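Long-range contacts in DUF7790 domain-containing protein (Leptospira interrogans serogroup Icterohaemorrhagiae serovar copenhageni, PDB 6ULO), which is of unknown function but probably contains a Rossmann-like domain and belongs to a membrane-associated protein: residues L63-Q74 with R216-S224; L204-K212 with N238-S246. All coordinates share one frame; numbering follows the deposited sequence. Where two conformers were deposited one is given.

Contact 1. Residues L63-Q74 with R216-S224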
loop_
_atom_site.group_PDB
_atom_site.type_symbol
_atom_site.label_atom_id
_atom_site.label_comp_id
_atom_site.label_asym_id
_atom_site.label_seq_id
_atom_site.Cartn_x
_atom_site.Cartn_y
_atom_site.Cartn_z
ATOM N N LEU A 63 5.388 4.995 -12.838
ATOM C CA LEU A 63 3.987 5.299 -13.164
ATOM C C LEU A 63 3.519 6.637 -12.603
ATOM O O LEU A 63 2.622 7.263 -13.182
ATOM C CB LEU A 63 3.069 4.188 -12.662
ATOM C CG LEU A 63 3.084 2.911 -13.465
ATOM C CD1 LEU A 63 2.117 1.939 -12.826
ATOM C CD2 LEU A 63 2.720 3.157 -14.910
ATOM N N GLY A 64 4.085 7.074 -11.475
ATOM C CA GLY A 64 3.789 8.375 -10.900
ATOM C C GLY A 64 2.322 8.468 -10.490
ATOM O O GLY A 64 1.658 7.471 -10.170
ATOM N N ASN A 65 1.812 9.701 -10.497
ATOM C CA ASN A 65 0.448 9.977 -10.060
ATOM C C ASN A 65 0.230 9.563 -8.609
ATOM O O ASN A 65 1.209 9.422 -7.864
ATOM C CB ASN A 65 -0.570 9.362 -11.023
ATOM C CG ASN A 65 -0.537 10.059 -12.382
ATOM O OD1 ASN A 65 -0.723 11.264 -12.469
ATOM N ND2 ASN A 65 -0.269 9.317 -13.422
ATOM N N VAL A 66 -1.018 9.415 -8.173
ATOM C CA VAL A 66 -1.289 9.147 -6.759
ATOM C C VAL A 66 -1.242 7.644 -6.491
ATOM O O VAL A 66 -1.626 6.822 -7.334
ATOM C CB VAL A 66 -2.625 9.802 -6.330
ATOM C CG1 VAL A 66 -2.981 9.474 -4.882
ATOM C CG2 VAL A 66 -2.529 11.311 -6.543
ATOM N N TYR A 67 -0.804 7.259 -5.294
ATOM C CA TYR A 67 -0.771 5.863 -4.874
ATOM C C TYR A 67 -1.866 5.665 -3.833
ATOM O O TYR A 67 -1.973 6.485 -2.910
ATOM C CB TYR A 67 0.601 5.579 -4.222
ATOM C CG TYR A 67 0.772 4.134 -3.839
ATOM C CD1 TYR A 67 1.508 3.286 -4.640
ATOM C CD2 TYR A 67 0.179 3.609 -2.702
ATOM C CE1 TYR A 67 1.666 1.940 -4.325
ATOM C CE2 TYR A 67 0.335 2.261 -2.378
ATOM C CZ TYR A 67 1.083 1.441 -3.209
ATOM O OH TYR A 67 1.242 0.107 -2.917
ATOM N N VAL A 68 -2.653 4.575 -3.936
ATOM C CA VAL A 68 -3.605 4.171 -2.889
ATOM C C VAL A 68 -3.333 2.713 -2.547
ATOM O O VAL A 68 -3.260 1.884 -3.456
ATOM C CB VAL A 68 -5.059 4.306 -3.376
ATOM C CG1 VAL A 68 -6.026 3.858 -2.281
ATOM C CG2 VAL A 68 -5.304 5.748 -3.851
ATOM N N GLY A 69 -3.189 2.380 -1.267
ATOM C CA GLY A 69 -2.990 0.974 -0.936
ATOM C C GLY A 69 -3.450 0.582 0.442
ATOM O O GLY A 69 -3.391 1.376 1.395
ATOM N N VAL A 70 -3.904 -0.673 0.550
ATOM C CA VAL A 70 -4.135 -1.321 1.831
ATOM C C VAL A 70 -2.794 -1.785 2.400
ATOM O O VAL A 70 -1.798 -1.912 1.674
ATOM C CB VAL A 70 -5.127 -2.499 1.698
ATOM C CG1 VAL A 70 -6.427 -2.037 1.018
ATOM C CG2 VAL A 70 -4.484 -3.663 0.954
ATOM N N GLY A 71 -2.763 -2.074 3.710
ATOM C CA GLY A 71 -1.534 -2.624 4.264
ATOM C C GLY A 71 -0.512 -1.606 4.705
ATOM O O GLY A 71 -0.858 -0.483 5.080
ATOM N N SER A 72 0.758 -1.982 4.691
ATOM C CA SER A 72 1.771 -1.271 5.458
ATOM C C SER A 72 2.991 -0.883 4.628
ATOM O O SER A 72 2.859 -0.269 3.568
ATOM C CB SER A 72 2.106 -2.140 6.674
ATOM O OG SER A 72 0.903 -2.385 7.375
ATOM N N GLU A 73 4.204 -1.251 5.092
ATOM C CA GLU A 73 5.425 -0.744 4.466
ATOM C C GLU A 73 5.624 -1.179 3.025
ATOM O O GLU A 73 6.348 -0.495 2.280
ATOM C CB GLU A 73 6.687 -1.125 5.278
ATOM C CG GLU A 73 6.800 -0.325 6.567
ATOM C CD GLU A 73 7.846 -0.975 7.429
ATOM O OE1 GLU A 73 7.488 -1.930 8.169
ATOM O OE2 GLU A 73 9.022 -0.582 7.339
ATOM N N GLN A 74 5.005 -2.284 2.600
ATOM C CA GLN A 74 5.182 -2.699 1.211
ATOM C C GLN A 74 4.675 -1.636 0.244
ATOM O O GLN A 74 5.139 -1.548 -0.897
ATOM C CB GLN A 74 4.535 -4.058 0.934
ATOM C CG GLN A 74 3.013 -4.058 0.870
ATOM C CD GLN A 74 2.335 -4.291 2.189
ATOM O OE1 GLN A 74 2.715 -3.734 3.216
ATOM N NE2 GLN A 74 1.270 -5.090 2.181
ATOM N N ARG A 216 -6.136 15.571 -9.984
ATOM C CA ARG A 216 -5.105 14.547 -10.023
ATOM C C ARG A 216 -5.720 13.174 -10.251
ATOM O O ARG A 216 -6.950 12.995 -10.277
ATOM C CB ARG A 216 -4.235 14.598 -8.763
ATOM C CG ARG A 216 -3.428 15.851 -8.786
ATOM C CD ARG A 216 -2.528 16.007 -7.628
ATOM N NE ARG A 216 -1.888 17.316 -7.733
ATOM C CZ ARG A 216 -0.693 17.524 -8.282
ATOM N NH1 ARG A 216 0.005 16.494 -8.754
ATOM N NH2 ARG A 216 -0.183 18.758 -8.341
ATOM N N LYS A 217 -4.845 12.187 -10.458
ATOM C CA LYS A 217 -5.261 10.860 -10.897
ATOM C C LYS A 217 -4.551 9.800 -10.074
ATOM O O LYS A 217 -3.430 10.019 -9.605
ATOM C CB LYS A 217 -4.852 10.627 -12.369
ATOM C CG LYS A 217 -5.543 11.625 -13.317
ATOM C CD LYS A 217 -5.229 11.373 -14.789
ATOM C CE LYS A 217 -6.147 12.198 -15.712
ATOM N NZ LYS A 217 -7.492 11.523 -15.862
ATOM N N VAL A 218 -5.204 8.631 -9.943
ATOM C CA VAL A 218 -4.559 7.471 -9.328
ATOM C C VAL A 218 -3.634 6.825 -10.347
ATOM O O VAL A 218 -4.044 6.556 -11.483
ATOM C CB VAL A 218 -5.608 6.458 -8.832
ATOM C CG1 VAL A 218 -4.927 5.199 -8.274
ATOM C CG2 VAL A 218 -6.504 7.081 -7.804
ATOM N N GLY A 219 -2.384 6.568 -9.927
ATOM C CA GLY A 219 -1.457 5.778 -10.711
ATOM C C GLY A 219 -1.378 4.312 -10.357
ATOM O O GLY A 219 -1.171 3.457 -11.238
ATOM N N ILE A 220 -1.528 4.009 -9.070
ATOM C CA ILE A 220 -1.500 2.628 -8.597
ATOM C C ILE A 220 -2.517 2.488 -7.481
ATOM O O ILE A 220 -2.571 3.333 -6.577
ATOM C CB ILE A 220 -0.110 2.244 -8.035
ATOM C CG1 ILE A 220 0.968 2.247 -9.128
ATOM C CG2 ILE A 220 -0.188 0.839 -7.350
ATOM C CD1 ILE A 220 2.350 1.995 -8.621
ATOM N N ILE A 221 -3.305 1.412 -7.521
ATOM C CA ILE A 221 -4.063 0.984 -6.357
ATOM C C ILE A 221 -3.639 -0.435 -5.996
ATOM O O ILE A 221 -3.648 -1.333 -6.853
ATOM C CB ILE A 221 -5.589 1.168 -6.525
ATOM C CG1 ILE A 221 -6.288 0.884 -5.203
ATOM C CG2 ILE A 221 -6.162 0.337 -7.688
ATOM C CD1 ILE A 221 -7.697 1.434 -5.142
ATOM N N TYR A 222 -3.207 -0.634 -4.748
ATOM C CA TYR A 222 -2.701 -1.919 -4.274
ATOM C C TYR A 222 -3.704 -2.540 -3.311
ATOM O O TYR A 222 -4.084 -1.920 -2.308
ATOM C CB TYR A 222 -1.342 -1.708 -3.589
ATOM C CG TYR A 222 -0.858 -2.906 -2.765
ATOM C CD1 TYR A 222 -0.217 -4.010 -3.371
ATOM C CD2 TYR A 222 -1.038 -2.938 -1.392
ATOM C CE1 TYR A 222 0.238 -5.076 -2.595
ATOM C CE2 TYR A 222 -0.562 -4.003 -0.624
ATOM C CZ TYR A 222 0.065 -5.069 -1.237
ATOM O OH TYR A 222 0.489 -6.107 -0.461
ATOM N N PHE A 223 -4.135 -3.761 -3.618
ATOM C CA PHE A 223 -5.105 -4.499 -2.822
ATOM C C PHE A 223 -4.508 -5.637 -2.017
ATOM O O PHE A 223 -5.257 -6.322 -1.335
ATOM C CB PHE A 223 -6.201 -5.090 -3.701
ATOM C CG PHE A 223 -7.027 -4.057 -4.426
ATOM C CD1 PHE A 223 -7.637 -3.002 -3.743
ATOM C CD2 PHE A 223 -7.215 -4.144 -5.812
ATOM C CE1 PHE A 223 -8.441 -2.075 -4.435
ATOM C CE2 PHE A 223 -8.016 -3.221 -6.494
ATOM C CZ PHE A 223 -8.619 -2.201 -5.806
ATOM N N SER A 224 -3.205 -5.926 -2.144
ATOM C CA SER A 224 -2.673 -7.168 -1.588
ATOM C C SER A 224 -3.543 -8.312 -2.087
ATOM O O SER A 224 -3.969 -8.267 -3.238
ATOM C CB SER A 224 -2.537 -7.049 -0.060
ATOM O OG SER A 224 -1.940 -8.223 0.483
HETATM O O HOH W 1 -2.059 13.031 -10.923
#
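V66 O receives two backbone N-H groups from the facing strand: G219 N at 2.7 Å, in the carbonyl plane and on a lone pair, and, more weakly, I220 N at 3.3 Å. This double acceptance marks a beta bulge, where the pairing slips by one residue between V66-V218 and Y67-I220. Strands 66-69 and 218-222 run parallel as adjacent members of the 3-2-1-4-5 order of a Rossmann-like sheet, at the place where that order reverses. Past the bulge the pairing is regular, with V68 N bound to I220 O, Y222 N to V68 O and V70 N to Y222 O.

V68 and I221 lie alongside each other on one face, V68 CB meeting I221 CG1 at 4.1 Å. The other face carries Y67, I220 and Y222 beneath helix 74-82. With CG anti to the backbone N (chi1 -176°), the Y67 ring reaches along the strand past I220 CG2, and its OH, bonded to N75, arrives 3.2 Å from Y222 CB. V70 O lies in the plane of the Y222 ring, at its edge.

After the glycine-containing turn that follows strand 66-69, Q74 bends at chi2 (-89°) and crosses Y222 at about a right angle. Its NE2 donates to Y222 OH at 2.9 Å, almost straight (170°) and in its own amide plane; the same hydroxyl also bonds E50. S72 N donates to Q74 OE1, so both ends of the amide are held. At the far end of the pair, a water donates to N65 OD1 (2.7 Å) and accepts from K217 N.

Contact 2. Residues L204-K212 with N238-S246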
loop_
_atom_site.group_PDB
_atom_site.type_symbol
_atom_site.label_atom_id
_atom_site.label_comp_id
_atom_site.label_asym_id
_atom_site.label_seq_id
_atom_site.Cartn_x
_atom_site.Cartn_y
_atom_site.Cartn_z
ATOM N N LEU A 204 -13.253 5.278 0.183
ATOM C CA LEU A 204 -12.665 5.034 -1.135
ATOM C C LEU A 204 -13.348 5.883 -2.209
ATOM O O LEU A 204 -12.672 6.447 -3.090
ATOM C CB LEU A 204 -12.665 3.534 -1.430
ATOM C CG LEU A 204 -11.908 3.062 -2.678
ATOM C CD1 LEU A 204 -10.448 3.556 -2.685
ATOM C CD2 LEU A 204 -11.969 1.545 -2.718
ATOM N N THR A 205 -14.675 6.046 -2.104
ATOM C CA THR A 205 -15.358 7.001 -2.966
ATOM C C THR A 205 -14.836 8.402 -2.724
ATOM O O THR A 205 -14.614 9.172 -3.673
ATOM C CB THR A 205 -16.868 6.928 -2.744
ATOM O OG1 THR A 205 -17.354 5.778 -3.438
ATOM C CG2 THR A 205 -17.589 8.169 -3.322
ATOM N N GLY A 206 -14.579 8.732 -1.448
ATOM C CA GLY A 206 -14.078 10.053 -1.102
ATOM C C GLY A 206 -12.719 10.334 -1.708
ATOM O O GLY A 206 -12.431 11.473 -2.078
ATOM N N ILE A 207 -11.853 9.311 -1.808
ATOM C CA ILE A 207 -10.552 9.530 -2.438
ATOM C C ILE A 207 -10.749 9.973 -3.876
ATOM O O ILE A 207 -10.113 10.925 -4.348
ATOM C CB ILE A 207 -9.681 8.267 -2.370
ATOM C CG1 ILE A 207 -9.207 8.024 -0.940
ATOM C CG2 ILE A 207 -8.504 8.378 -3.314
ATOM C CD1 ILE A 207 -8.522 6.645 -0.795
ATOM N N GLY A 208 -11.639 9.291 -4.597
ATOM C CA GLY A 208 -11.865 9.673 -5.978
ATOM C C GLY A 208 -12.410 11.085 -6.091
ATOM O O GLY A 208 -11.999 11.859 -6.970
ATOM N N ASN A 209 -13.326 11.463 -5.189
ATOM C CA ASN A 209 -13.877 12.821 -5.253
ATOM C C ASN A 209 -12.822 13.866 -4.901
ATOM O O ASN A 209 -12.754 14.927 -5.534
ATOM C CB ASN A 209 -15.072 12.945 -4.327
ATOM C CG ASN A 209 -16.242 12.128 -4.808
ATOM O OD1 ASN A 209 -16.355 11.821 -5.995
ATOM N ND2 ASN A 209 -17.132 11.793 -3.897
ATOM N N THR A 210 -11.980 13.578 -3.904
ATOM C CA THR A 210 -10.917 14.499 -3.541
ATOM C C THR A 210 -9.946 14.690 -4.690
ATOM O O THR A 210 -9.576 15.820 -5.028
ATOM C CB THR A 210 -10.191 13.952 -2.311
ATOM O OG1 THR A 210 -11.062 14.017 -1.171
ATOM C CG2 THR A 210 -8.897 14.735 -2.054
ATOM N N LEU A 211 -9.524 13.595 -5.312
ATOM C CA LEU A 211 -8.576 13.681 -6.416
ATOM C C LEU A 211 -9.188 14.406 -7.604
ATOM O O LEU A 211 -8.516 15.228 -8.244
ATOM C CB LEU A 211 -8.112 12.284 -6.811
ATOM C CG LEU A 211 -7.255 11.601 -5.740
ATOM C CD1 LEU A 211 -6.688 10.272 -6.242
ATOM C CD2 LEU A 211 -6.098 12.492 -5.248
ATOM N N LYS A 212 -10.468 14.144 -7.902
ATOM C CA LYS A 212 -11.147 14.901 -8.959
ATOM C C LYS A 212 -11.144 16.401 -8.667
ATOM O O LYS A 212 -10.903 17.228 -9.564
ATOM C CB LYS A 212 -12.563 14.365 -9.162
ATOM C CG LYS A 212 -12.533 13.057 -9.961
ATOM C CD LYS A 212 -13.874 12.369 -9.964
ATOM C CE LYS A 212 -13.874 11.201 -10.912
ATOM N NZ LYS A 212 -15.172 10.470 -10.941
ATOM N N ASN A 238 -18.745 0.973 -7.311
ATOM C CA ASN A 238 -18.919 2.414 -7.457
ATOM C C ASN A 238 -17.649 3.171 -7.111
ATOM O O ASN A 238 -17.280 4.126 -7.807
ATOM C CB ASN A 238 -20.043 2.908 -6.547
ATOM C CG ASN A 238 -21.390 2.508 -7.023
ATOM O OD1 ASN A 238 -21.571 2.024 -8.145
ATOM N ND2 ASN A 238 -22.364 2.697 -6.163
ATOM N N SER A 239 -16.966 2.773 -6.033
ATOM C CA SER A 239 -15.792 3.548 -5.650
ATOM C C SER A 239 -14.658 3.379 -6.663
ATOM O O SER A 239 -13.979 4.359 -6.977
ATOM C CB SER A 239 -15.345 3.256 -4.214
ATOM O OG SER A 239 -14.990 1.904 -4.085
ATOM N N ILE A 240 -14.450 2.173 -7.212
ATOM C CA ILE A 240 -13.396 2.013 -8.210
ATOM C C ILE A 240 -13.749 2.750 -9.499
ATOM O O ILE A 240 -12.889 3.399 -10.107
ATOM C CB ILE A 240 -13.043 0.534 -8.439
ATOM C CG1 ILE A 240 -12.615 -0.117 -7.113
ATOM C CG2 ILE A 240 -11.962 0.412 -9.520
ATOM C CD1 ILE A 240 -11.380 0.439 -6.514
ATOM N N LEU A 241 -15.018 2.685 -9.928
ATOM C CA LEU A 241 -15.426 3.433 -11.113
ATOM C C LEU A 241 -15.244 4.925 -10.932
ATOM O O LEU A 241 -15.023 5.643 -11.909
ATOM C CB LEU A 241 -16.880 3.113 -11.473
ATOM C CG LEU A 241 -16.955 1.974 -12.500
ATOM C CD1 LEU A 241 -16.339 0.659 -12.043
ATOM C CD2 LEU A 241 -18.395 1.793 -12.951
ATOM N N ASN A 242 -15.368 5.410 -9.693
ATOM C CA ASN A 242 -15.263 6.832 -9.411
ATOM C C ASN A 242 -13.826 7.336 -9.365
ATOM O O ASN A 242 -13.602 8.548 -9.328
ATOM C CB ASN A 242 -15.973 7.138 -8.081
ATOM C CG ASN A 242 -16.097 8.602 -7.821
ATOM O OD1 ASN A 242 -16.655 9.358 -8.648
ATOM N ND2 ASN A 242 -15.589 9.030 -6.665
ATOM N N LEU A 243 -12.836 6.457 -9.373
ATOM C CA LEU A 243 -11.449 6.924 -9.285
ATOM C C LEU A 243 -11.038 7.566 -10.602
ATOM O O LEU A 243 -11.228 6.950 -11.670
ATOM C CB LEU A 243 -10.484 5.773 -9.003
ATOM C CG LEU A 243 -10.596 5.112 -7.632
ATOM C CD1 LEU A 243 -9.680 3.881 -7.595
ATOM C CD2 LEU A 243 -10.243 6.089 -6.489
ATOM N N PRO A 244 -10.455 8.770 -10.573
ATOM C CA PRO A 244 -9.801 9.313 -11.774
ATOM C C PRO A 244 -8.483 8.577 -11.977
ATOM O O PRO A 244 -7.733 8.366 -11.022
ATOM C CB PRO A 244 -9.582 10.782 -11.405
ATOM C CG PRO A 244 -9.407 10.759 -9.920
ATOM C CD PRO A 244 -10.292 9.648 -9.396
ATOM N N VAL A 245 -8.227 8.140 -13.214
ATOM C CA VAL A 245 -7.075 7.292 -13.498
ATOM C C VAL A 245 -6.370 7.766 -14.757
ATOM O O VAL A 245 -6.941 8.465 -15.590
ATOM C CB VAL A 245 -7.469 5.803 -13.626
ATOM C CG1 VAL A 245 -8.135 5.335 -12.355
ATOM C CG2 VAL A 245 -8.405 5.595 -14.810
ATOM N N SER A 246 -5.086 7.421 -14.845
ATOM C CA SER A 246 -4.279 7.610 -16.040
ATOM C C SER A 246 -4.409 6.380 -16.939
ATOM O O SER A 246 -4.810 5.303 -16.494
ATOM C CB SER A 246 -2.803 7.826 -15.657
ATOM O OG SER A 246 -2.214 6.708 -14.980
HETATM O O HOH W 2 -13.529 6.830 -5.762
HETATM O O HOH W 3 -18.202 11.849 -8.265
HETATM O O HOH W 4 -14.881 8.568 -12.935
#
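S239 sets its CB against the hydroxyl of T205, 3.3 Å from T205 OG1, where helices 234-241 and 203-214 come close together. The next residue, I240, starts away from helix 203-214, but its tip returns to meet L204: I240 CD1 and L204 CD2 are 4.0 Å apart, the two side chains passing obliquely. I240 also packs on F286 and L290 of helix 283-291. A water lies between the two backbones, 2.8 Å from S239 O, close to L204 O as well, and accepts from N242 ND2.

Both helices cover the V68 and I221 face of the Rossmann-like sheet, and helix 234-241 is the helix of the beta-alpha-beta crossover from strand 218-222 to strand 249-255. N242 is the polar centre of the contact. Its CG stands anti to the backbone N (chi1 -171°), which carries the amide across to helix 203-214. ND2 donates to N209 OD1 at 3.0 Å, in the amide plane of N242 but from above the carbonyl plane of N209, the two amides being turned 76° against each other. At the oxygen of the same N242 amide, K212 NZ comes in above the carbonyl plane, 2.9 Å from N242 OD1. The extended lysine chain also brings NZ to N242 O, a weak bond, and a second water joins NZ to L241 O. A third water donates to both N209 OD1 and N242 OD1.

On the way back to the sheet, L243 turns its tip under helix 203-214, with CD2 4.0 Å from G208 CA, while also resting on V218 and I221. P244 follows with its ring against the helix: CD faces G208 O, and CG packs 3.7 Å from L211 CB and close to K212 CG.

Overall arrangement
Strand 218-222 is common ground: contact 1 pairs it with strand 66-69 in the middle of the sheet, while contact 2 joins the helices that precede and follow it in the chain. Contact 1 is largely buried and relies on backbone hydrogen bonds, with apolar and tyrosine side chains on the faces. Contact 2, whose centre lies about 12 Å from that of contact 1, is only partly buried; its side toward the sheet is apolar, whereas its outward side carries a network of two asparagines, a lysine and waters. The two meet directly: V218 N probably bonds P244 O, R216 N probably bonds L211 O, and L211 CD1 packs on V218 CG2 at 3.6 Å.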